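Local coordinates for endosialidase (Enterobacteria phage phi92, PDB 4HIZ), which degrades sialic acid polymers as an endosialidase, cleaving alpha-2,8 and alpha-2,9 linkages within the polymer chain, at residues 59-64 with 435-440; 148-153 with 159-164; 294-299 with 304-309. One frame throughout, in Å; residues are numbered along the deposited sequence.

Interaction 1: residues 59-64 with 435-440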
loop_
_atom_site.group_PDB
_atom_site.type_symbol
_atom_site.label_atom_id
_atom_site.label_comp_id
_atom_site.label_asym_id
_atom_site.label_seq_id
_atom_site.Cartn_x
_atom_site.Cartn_y
_atom_site.Cartn_z
ATOM N N GLN A 59 -12.781 43.330 -11.128
ATOM C CA GLN A 59 -13.254 41.991 -10.752
ATOM C C GLN A 59 -12.725 41.539 -9.393
ATOM O O GLN A 59 -11.832 40.675 -9.309
ATOM C CB GLN A 59 -12.922 40.973 -11.860
ATOM C CG GLN A 59 -13.653 41.298 -13.161
ATOM C CD GLN A 59 -13.595 40.177 -14.171
ATOM O OE1 GLN A 59 -13.996 39.047 -13.867
ATOM N NE2 GLN A 59 -13.132 40.483 -15.403
ATOM N N PRO A 60 -13.263 42.126 -8.313
ATOM C CA PRO A 60 -12.785 41.758 -6.978
ATOM C C PRO A 60 -13.172 40.311 -6.615
ATOM O O PRO A 60 -14.262 39.805 -6.972
ATOM C CB PRO A 60 -13.517 42.740 -6.054
ATOM C CG PRO A 60 -14.787 43.106 -6.811
ATOM C CD PRO A 60 -14.432 43.034 -8.274
ATOM N N LEU A 61 -12.239 39.647 -5.938
ATOM C CA LEU A 61 -12.437 38.314 -5.408
ATOM C C LEU A 61 -11.836 38.362 -4.014
ATOM O O LEU A 61 -10.979 39.225 -3.724
ATOM C CB LEU A 61 -11.693 37.282 -6.271
ATOM C CG LEU A 61 -12.185 37.221 -7.736
ATOM C CD1 LEU A 61 -11.234 36.409 -8.597
ATOM C CD2 LEU A 61 -13.609 36.587 -7.745
ATOM N N THR A 62 -12.272 37.453 -3.137
ATOM C CA THR A 62 -11.776 37.472 -1.746
ATOM C C THR A 62 -10.913 36.278 -1.475
ATOM O O THR A 62 -11.247 35.167 -1.874
ATOM C CB THR A 62 -12.985 37.516 -0.769
ATOM O OG1 THR A 62 -13.722 38.721 -1.059
ATOM C CG2 THR A 62 -12.519 37.508 0.706
ATOM N N TYR A 63 -9.773 36.505 -0.828
ATOM C CA TYR A 63 -8.807 35.434 -0.611
ATOM C C TYR A 63 -8.725 35.185 0.877
ATOM O O TYR A 63 -8.550 36.147 1.655
ATOM C CB TYR A 63 -7.434 35.895 -1.142
ATOM C CG TYR A 63 -7.449 36.073 -2.650
ATOM C CD1 TYR A 63 -8.014 37.222 -3.245
ATOM C CD2 TYR A 63 -6.968 35.061 -3.494
ATOM C CE1 TYR A 63 -8.067 37.364 -4.625
ATOM C CE2 TYR A 63 -6.999 35.201 -4.894
ATOM C CZ TYR A 63 -7.544 36.364 -5.450
ATOM O OH TYR A 63 -7.579 36.523 -6.827
ATOM N N VAL A 64 -8.862 33.929 1.304
ATOM C CA VAL A 64 -8.938 33.689 2.763
ATOM C C VAL A 64 -7.663 33.114 3.354
ATOM O O VAL A 64 -6.946 32.363 2.689
ATOM C CB VAL A 64 -10.131 32.769 3.140
ATOM C CG1 VAL A 64 -11.419 33.317 2.483
ATOM C CG2 VAL A 64 -9.868 31.343 2.682
ATOM N N ARG A 435 -7.244 28.364 -8.880
ATOM C CA ARG A 435 -8.026 28.701 -7.681
ATOM C C ARG A 435 -9.387 28.019 -7.637
ATOM O O ARG A 435 -10.073 27.920 -8.668
ATOM C CB ARG A 435 -8.284 30.218 -7.661
ATOM C CG ARG A 435 -6.977 31.049 -7.461
ATOM C CD ARG A 435 -7.195 32.514 -7.892
ATOM N NE ARG A 435 -7.488 32.582 -9.331
ATOM C CZ ARG A 435 -7.880 33.679 -9.971
ATOM N NH1 ARG A 435 -8.036 34.839 -9.336
ATOM N NH2 ARG A 435 -8.144 33.595 -11.263
ATOM N N THR A 436 -9.758 27.560 -6.443
ATOM C CA THR A 436 -11.123 27.111 -6.171
ATOM C C THR A 436 -11.862 28.183 -5.394
ATOM O O THR A 436 -11.308 28.774 -4.459
ATOM C CB THR A 436 -11.073 25.792 -5.385
ATOM O OG1 THR A 436 -10.763 24.748 -6.312
ATOM C CG2 THR A 436 -12.449 25.454 -4.674
ATOM N N PHE A 437 -13.142 28.392 -5.731
ATOM C CA PHE A 437 -13.928 29.447 -5.115
ATOM C C PHE A 437 -15.249 28.938 -4.561
ATOM O O PHE A 437 -15.788 27.950 -5.012
ATOM C CB PHE A 437 -14.310 30.497 -6.165
ATOM C CG PHE A 437 -13.134 31.234 -6.754
ATOM C CD1 PHE A 437 -12.653 32.385 -6.132
ATOM C CD2 PHE A 437 -12.541 30.790 -7.955
ATOM C CE1 PHE A 437 -11.574 33.100 -6.676
ATOM C CE2 PHE A 437 -11.429 31.491 -8.503
ATOM C CZ PHE A 437 -10.975 32.654 -7.875
ATOM N N MET A 438 -15.758 29.650 -3.578
ATOM C CA MET A 438 -17.053 29.352 -2.983
ATOM C C MET A 438 -17.766 30.682 -2.821
ATOM O O MET A 438 -17.164 31.683 -2.442
ATOM C CB MET A 438 -16.857 28.692 -1.611
ATOM C CG MET A 438 -18.197 28.316 -0.927
ATOM S SD MET A 438 -17.895 27.734 0.768
ATOM C CE MET A 438 -17.581 29.266 1.673
ATOM N N CYS A 439 -19.077 30.693 -3.047
ATOM C CA CYS A 439 -19.885 31.836 -2.617
ATOM C C CYS A 439 -21.076 31.324 -1.818
ATOM O O CYS A 439 -21.398 30.115 -1.834
ATOM C CB CYS A 439 -20.332 32.735 -3.795
ATOM S SG CYS A 439 -21.509 31.989 -4.943
ATOM N N LYS A 440 -21.695 32.242 -1.081
ATOM C CA LYS A 440 -22.792 31.898 -0.193
ATOM C C LYS A 440 -23.939 32.862 -0.521
ATOM O O LYS A 440 -23.854 34.058 -0.204
ATOM C CB LYS A 440 -22.298 32.049 1.254
ATOM C CG LYS A 440 -23.285 31.624 2.309
ATOM C CD LYS A 440 -22.599 31.671 3.702
ATOM C CE LYS A 440 -23.610 31.412 4.814
ATOM N NZ LYS A 440 -22.989 31.269 6.167
#
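Leu61 meets Arg435 and Phe437 mainly through one methyl, CD1. This atom lies 3.6 Å from Arg435 NH1 and 3.8 Å from Phe437 CZ. The leucine crosses both side chains at about a right angle. Within 435-440, the Phe437 ring turns its edge to the guanidinium, and CZ of Phe437 sits over one guanidinium face, near the rim. Leu61 CD1 thus sits between the aromatic ring and the guanidinium, oblique to both.

Tyr63 supplies the polar part. Arg435 NH1 donates to Tyr63 OH at 3.1 Å, with a bent angle of 137° at the hydrogen. The hydroxyl is close to the guanidinium plane, and the tyrosine ring is only 18° from parallel to it. The arginine chain bends at chi3, and its CD passes the ring edge 4.0 Å from Tyr63 CE2. Salt bridges from NE to Glu414 and from NH2 to Glu421 hold the other sides of the guanidinium and fix its rotation. The two carboxylates probably offset its buried positive charge.

Tyr63 also packs on Val530 of a second subunit. The strands do not pair: their axes stay 9.0 Å apart and cross at 107°. Strand 456-460 runs between them in a mixed sheet. That sheet joins the N-terminal extension to the beta-propeller, with strand 49-53 beyond 61-64 and strand 407-413 beyond 435-442.

Interaction 2: residues 148-153 with 159-164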
loop_
_atom_site.group_PDB
_atom_site.type_symbol
_atom_site.label_atom_id
_atom_site.label_comp_id
_atom_site.label_asym_id
_atom_site.label_seq_id
_atom_site.Cartn_x
_atom_site.Cartn_y
_atom_site.Cartn_z
ATOM N N CYS A 148 -20.762 8.439 -17.078
ATOM C CA CYS A 148 -21.852 8.856 -16.215
ATOM C C CYS A 148 -21.536 10.154 -15.521
ATOM O O CYS A 148 -20.436 10.294 -14.935
ATOM C CB CYS A 148 -22.109 7.760 -15.152
ATOM S SG CYS A 148 -23.459 8.144 -13.967
ATOM N N MET A 149 -22.479 11.090 -15.555
ATOM C CA MET A 149 -22.426 12.299 -14.736
ATOM C C MET A 149 -23.709 12.531 -13.925
ATOM O O MET A 149 -23.872 13.596 -13.312
ATOM C CB MET A 149 -22.091 13.534 -15.588
ATOM C CG MET A 149 -20.639 13.497 -16.130
ATOM S SD MET A 149 -20.352 14.952 -17.132
ATOM C CE MET A 149 -18.584 14.741 -17.424
ATOM N N SER A 150 -24.623 11.555 -13.910
ATOM C CA SER A 150 -25.856 11.713 -13.135
ATOM C C SER A 150 -26.065 10.429 -12.349
ATOM O O SER A 150 -26.221 9.354 -12.956
ATOM C CB SER A 150 -27.055 11.921 -14.094
ATOM O OG SER A 150 -28.240 12.064 -13.316
ATOM N N MET A 151 -26.069 10.536 -11.014
ATOM C CA MET A 151 -26.286 9.387 -10.139
ATOM C C MET A 151 -26.775 9.884 -8.785
ATOM O O MET A 151 -26.405 10.985 -8.341
ATOM C CB MET A 151 -24.925 8.678 -9.906
ATOM C CG MET A 151 -25.023 7.381 -9.065
ATOM S SD MET A 151 -23.388 6.587 -8.857
ATOM C CE MET A 151 -23.107 5.932 -10.511
ATOM N N GLY A 152 -27.589 9.070 -8.121
ATOM C CA GLY A 152 -28.021 9.393 -6.764
ATOM C C GLY A 152 -28.954 8.319 -6.238
ATOM O O GLY A 152 -29.077 7.230 -6.811
ATOM N N VAL A 153 -29.610 8.638 -5.128
ATOM C CA VAL A 153 -30.456 7.656 -4.424
ATOM C C VAL A 153 -31.875 8.196 -4.399
ATOM O O VAL A 153 -32.092 9.383 -4.104
ATOM C CB VAL A 153 -29.959 7.444 -2.978
ATOM C CG1 VAL A 153 -30.918 6.497 -2.209
ATOM C CG2 VAL A 153 -28.528 6.877 -2.989
ATOM N N TYR A 159 -29.869 5.108 -8.432
ATOM C CA TYR A 159 -30.217 5.382 -9.815
ATOM C C TYR A 159 -29.030 6.039 -10.493
ATOM O O TYR A 159 -28.376 6.876 -9.898
ATOM C CB TYR A 159 -31.430 6.328 -9.886
ATOM C CG TYR A 159 -32.737 5.587 -9.721
ATOM C CD1 TYR A 159 -33.356 4.965 -10.818
ATOM C CD2 TYR A 159 -33.328 5.461 -8.462
ATOM C CE1 TYR A 159 -34.563 4.228 -10.648
ATOM C CE2 TYR A 159 -34.540 4.739 -8.279
ATOM C CZ TYR A 159 -35.123 4.120 -9.366
ATOM O OH TYR A 159 -36.284 3.414 -9.201
ATOM N N ALA A 160 -28.774 5.670 -11.737
ATOM C CA ALA A 160 -27.700 6.307 -12.482
ATOM C C ALA A 160 -28.100 6.378 -13.955
ATOM O O ALA A 160 -28.701 5.426 -14.482
ATOM C CB ALA A 160 -26.384 5.514 -12.322
ATOM N N VAL A 161 -27.750 7.469 -14.640
ATOM C CA VAL A 161 -27.926 7.460 -16.080
ATOM C C VAL A 161 -26.574 7.041 -16.644
ATOM O O VAL A 161 -25.610 7.824 -16.637
ATOM C CB VAL A 161 -28.342 8.830 -16.669
ATOM C CG1 VAL A 161 -28.508 8.719 -18.212
ATOM C CG2 VAL A 161 -29.652 9.287 -16.027
ATOM N N ILE A 162 -26.516 5.787 -17.080
ATOM C CA ILE A 162 -25.298 5.223 -17.626
ATOM C C ILE A 162 -25.346 5.395 -19.128
ATOM O O ILE A 162 -26.220 4.848 -19.828
ATOM C CB ILE A 162 -25.144 3.741 -17.266
ATOM C CG1 ILE A 162 -25.046 3.580 -15.739
ATOM C CG2 ILE A 162 -23.928 3.166 -17.979
ATOM C CD1 ILE A 162 -23.863 4.371 -15.069
ATOM N N GLU A 163 -24.443 6.221 -19.618
ATOM C CA GLU A 163 -24.394 6.583 -21.026
ATOM C C GLU A 163 -23.474 5.650 -21.786
ATOM O O GLU A 163 -22.458 5.194 -21.251
ATOM C CB GLU A 163 -23.837 8.003 -21.138
ATOM C CG GLU A 163 -24.792 9.080 -20.571
ATOM C CD GLU A 163 -24.230 10.475 -20.668
ATOM O OE1 GLU A 163 -22.980 10.627 -20.850
ATOM O OE2 GLU A 163 -25.030 11.430 -20.520
ATOM N N THR A 164 -23.787 5.423 -23.062
ATOM C CA THR A 164 -22.887 4.704 -23.955
ATOM C C THR A 164 -22.382 5.724 -24.970
ATOM O O THR A 164 -23.198 6.350 -25.680
ATOM C CB THR A 164 -23.626 3.562 -24.683
ATOM O OG1 THR A 164 -24.014 2.565 -23.748
ATOM C CG2 THR A 164 -22.738 2.902 -25.728
HETATM O O HOH W 1 -24.940 10.466 -16.825
#
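Gly152 and Tyr159 face each other at the tight end of this antiparallel hairpin. They form a hydrogen-bonded pair. Tyr159 N donates to Gly152 O at 2.8 Å in an almost straight bond (179°). Gly152 N returns a bond to Tyr159 O at 2.9 Å. The next pair, Met151 and Ala160, is non-hydrogen-bonded, and its side chains share one face. Met151 CG is anti to the backbone N (chi1 -176°). The chain then bends at chi3 (-72°), which carries CE to the Ala160 methyl, 3.8 Å from its CB. On the other face, Ser150 OG lies a loose 4.1 Å from Val161 CG2. That hydroxyl has its polar partner outside the hairpin, at Ser294 O. Val161 N still bonds to Ser150 O at 3.0 Å.

Beyond this point the pairing loosens. The chain turns a corner at Met149, and the two backbones no longer bond directly there. A water fills in. It accepts from Met149 N and donates to Val161 O at 2.7 Å. At Cys148 the contact is apolar: Ile162 CD1 reaches Cys148 CB at 3.8 Å. The Ile162 side chain lies about 6 Å from a bound beta-D-fructofuranose. At the other end, the Tyr159 ring, on the same face as Ser150 and Val161, meets the Phe305 ring.

Strands 144-154 and 157-166 begin a four-stranded antiparallel sheet, as in a beta-propeller blade. The chemistry changes along the hairpin. Direct amide bonds fix the register near Gly152, while at the corner a bridging water satisfies Met149 N and Val161 O, where no direct bond joins those two atoms.

Interaction 3: residues 294-299 with 304-309. With EDO (1,2-ethanediol), chain J.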
loop_
_atom_site.group_PDB
_atom_site.type_symbol
_atom_site.label_atom_id
_atom_site.label_comp_id
_atom_site.label_asym_id
_atom_site.label_seq_id
_atom_site.Cartn_x
_atom_site.Cartn_y
_atom_site.Cartn_z
ATOM N N SER A 294 -26.021 15.577 -13.138
ATOM C CA SER A 294 -26.700 15.962 -11.891
ATOM C C SER A 294 -28.019 15.190 -11.710
ATOM O O SER A 294 -28.626 14.689 -12.680
ATOM C CB SER A 294 -26.925 17.497 -11.802
ATOM O OG SER A 294 -27.087 17.919 -10.454
ATOM N N PHE A 295 -28.444 15.112 -10.464
ATOM C CA PHE A 295 -29.578 14.267 -10.088
ATOM C C PHE A 295 -30.178 14.878 -8.843
ATOM O O PHE A 295 -29.452 15.238 -7.903
ATOM C CB PHE A 295 -29.071 12.840 -9.777
ATOM C CG PHE A 295 -30.138 11.896 -9.327
ATOM C CD1 PHE A 295 -30.423 11.762 -7.975
ATOM C CD2 PHE A 295 -30.836 11.128 -10.255
ATOM C CE1 PHE A 295 -31.407 10.839 -7.524
ATOM C CE2 PHE A 295 -31.825 10.218 -9.839
ATOM C CZ PHE A 295 -32.106 10.075 -8.470
ATOM N N THR A 296 -31.508 14.962 -8.770
ATOM C CA THR A 296 -32.092 15.333 -7.478
ATOM C C THR A 296 -33.492 14.723 -7.321
ATOM O O THR A 296 -34.261 14.588 -8.284
ATOM C CB THR A 296 -32.134 16.881 -7.292
ATOM O OG1 THR A 296 -32.528 17.207 -5.956
ATOM C CG2 THR A 296 -33.130 17.531 -8.268
ATOM N N VAL A 297 -33.801 14.313 -6.095
ATOM C CA VAL A 297 -35.106 13.718 -5.797
ATOM C C VAL A 297 -36.150 14.772 -5.474
ATOM O O VAL A 297 -35.906 15.667 -4.672
ATOM C CB VAL A 297 -35.012 12.748 -4.626
ATOM C CG1 VAL A 297 -36.430 12.253 -4.211
ATOM C CG2 VAL A 297 -34.133 11.584 -5.022
ATOM N N ILE A 298 -37.324 14.645 -6.080
ATOM C CA ILE A 298 -38.437 15.538 -5.786
ATOM C C ILE A 298 -39.367 14.842 -4.770
ATOM O O ILE A 298 -39.837 15.477 -3.830
ATOM C CB ILE A 298 -39.180 15.897 -7.084
ATOM C CG1 ILE A 298 -38.318 16.868 -7.910
ATOM C CG2 ILE A 298 -40.590 16.484 -6.781
ATOM C CD1 ILE A 298 -38.418 16.653 -9.363
ATOM N N ASP A 299 -39.620 13.540 -4.945
ATOM C CA ASP A 299 -40.468 12.792 -4.008
ATOM C C ASP A 299 -39.904 11.367 -3.875
ATOM O O ASP A 299 -40.000 10.576 -4.817
ATOM C CB ASP A 299 -41.900 12.762 -4.576
ATOM C CG ASP A 299 -42.943 12.151 -3.621
ATOM O OD1 ASP A 299 -42.646 11.232 -2.853
ATOM O OD2 ASP A 299 -44.123 12.562 -3.690
ATOM N N THR A 304 -40.154 10.269 -7.805
ATOM C CA THR A 304 -40.126 11.435 -8.701
ATOM C C THR A 304 -38.759 12.097 -8.581
ATOM O O THR A 304 -38.342 12.483 -7.495
ATOM C CB THR A 304 -41.237 12.461 -8.297
ATOM O OG1 THR A 304 -42.531 11.808 -8.258
ATOM C CG2 THR A 304 -41.299 13.583 -9.307
ATOM N N PHE A 305 -38.046 12.210 -9.693
ATOM C CA PHE A 305 -36.722 12.839 -9.661
ATOM C C PHE A 305 -36.409 13.526 -10.981
ATOM O O PHE A 305 -37.134 13.380 -11.967
ATOM C CB PHE A 305 -35.624 11.848 -9.218
ATOM C CG PHE A 305 -35.401 10.637 -10.128
ATOM C CD1 PHE A 305 -34.925 10.770 -11.442
ATOM C CD2 PHE A 305 -35.521 9.352 -9.599
ATOM C CE1 PHE A 305 -34.660 9.629 -12.234
ATOM C CE2 PHE A 305 -35.227 8.203 -10.374
ATOM C CZ PHE A 305 -34.819 8.324 -11.687
ATOM N N ALA A 306 -35.339 14.309 -10.986
ATOM C CA ALA A 306 -34.964 15.032 -12.182
ATOM C C ALA A 306 -33.472 14.782 -12.456
ATOM O O ALA A 306 -32.674 14.630 -11.521
ATOM C CB ALA A 306 -35.221 16.523 -12.023
ATOM N N VAL A 307 -33.112 14.761 -13.738
ATOM C CA VAL A 307 -31.711 14.605 -14.169
ATOM C C VAL A 307 -31.396 15.827 -15.028
ATOM O O VAL A 307 -32.225 16.228 -15.840
ATOM C CB VAL A 307 -31.598 13.336 -15.031
ATOM C CG1 VAL A 307 -30.320 13.309 -15.886
ATOM C CG2 VAL A 307 -31.764 12.069 -14.160
ATOM N N GLY A 308 -30.234 16.457 -14.835
ATOM C CA GLY A 308 -29.923 17.611 -15.669
ATOM C C GLY A 308 -29.460 17.173 -17.053
ATOM O O GLY A 308 -28.953 16.055 -17.248
ATOM N N TYR A 309 -29.613 18.053 -18.034
ATOM C CA TYR A 309 -29.036 17.742 -19.355
ATOM C C TYR A 309 -28.830 19.012 -20.161
ATOM O O TYR A 309 -29.396 20.083 -19.844
ATOM C CB TYR A 309 -29.964 16.794 -20.173
ATOM C CG TYR A 309 -31.090 17.534 -20.915
ATOM C CD1 TYR A 309 -32.254 17.919 -20.237
ATOM C CD2 TYR A 309 -30.967 17.841 -22.262
ATOM C CE1 TYR A 309 -33.293 18.570 -20.889
ATOM C CE2 TYR A 309 -31.998 18.525 -22.926
ATOM C CZ TYR A 309 -33.144 18.881 -22.227
ATOM O OH TYR A 309 -34.173 19.566 -22.875
HETATM C C1 EDO J . -30.706 17.720 -1.881
HETATM O O1 EDO J . -29.828 16.631 -1.564
HETATM C C2 EDO J . -31.769 17.289 -2.891
HETATM O O2 EDO J . -31.282 16.220 -3.739
HETATM O O HOH W 2 -44.654 13.103 -7.003
#
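Phe295 lays the CE2 corner of its ring over one face of Phe305. Both project from the same side of the hairpin, although they are not direct partners in the strand register. CE2 of Phe295 stands over the centre of the Phe305 ring, 3.5 Å above its plane. The ring planes are 48° apart, so the pair is oblique, neither a parallel stack nor a T shape. The centroids are 4.7 Å apart. Different first torsions bring the rings together. Phe295 CG is anti to its N (178°), whereas Phe305 CG sits between the N and the carbonyl carbon (62°). Phe295 CD2 also touches Val307 CG2 at 4.1 Å. Residues on this face, including Phe295 and Phe305, pack on strand 144-154.

Thr296, Ala306, Thr304 and Asp299 lie on the other face. Ile298, at the corner, leans across toward Thr304 with its CB 3.8 Å from Thr304 CG2, and its CD1 reaches the Ala306 methyl. The position is consistent with the classic beta bulge here, in which Ile298 N and Asp299 N both bond to Thr304 O, at 2.8 Å and 3.0 Å, from the same side of the carbonyl plane. A water donates to Thr304 OG1 and weakly to Asp299 OD2. Thr304 OG1 also bonds to Asn325 O, and Asp299 OD2 to Asn302 ND2. Further along, Thr296 OG1 bonds to O2 of a 1,2-ethanediol at 2.7 Å, probably a crystallisation additive, and to Tyr354 N.

The hairpin is therefore two-sided. Aromatic packing fills the side toward strand 144-154, while Thr296 and Ala306 rest on strand 347-355. At the bulge, one carbonyl satisfies two amides, so an extra residue is accommodated without losing a backbone bond.

From the N terminus, the chain first passes 59-64, which meets its partner 435-440 only some 370 residues later. Interaction 1 thus closes a very long loop, and both other contacts fall within it. Interaction 2 closes a short hairpin at 148-164. Interaction 3 closes another at 294-309, after the first is complete, so these two follow in series. They touch: Met149 O probably accepts a hydrogen bond from Ser294 N, and the hairpins belong to adjoining sheets of the propeller. Interaction 1 stands apart, its nearest atoms about 17 Å from interaction 2 and about 16 Å from interaction 3. It ties the N-terminal extension to a late propeller strand.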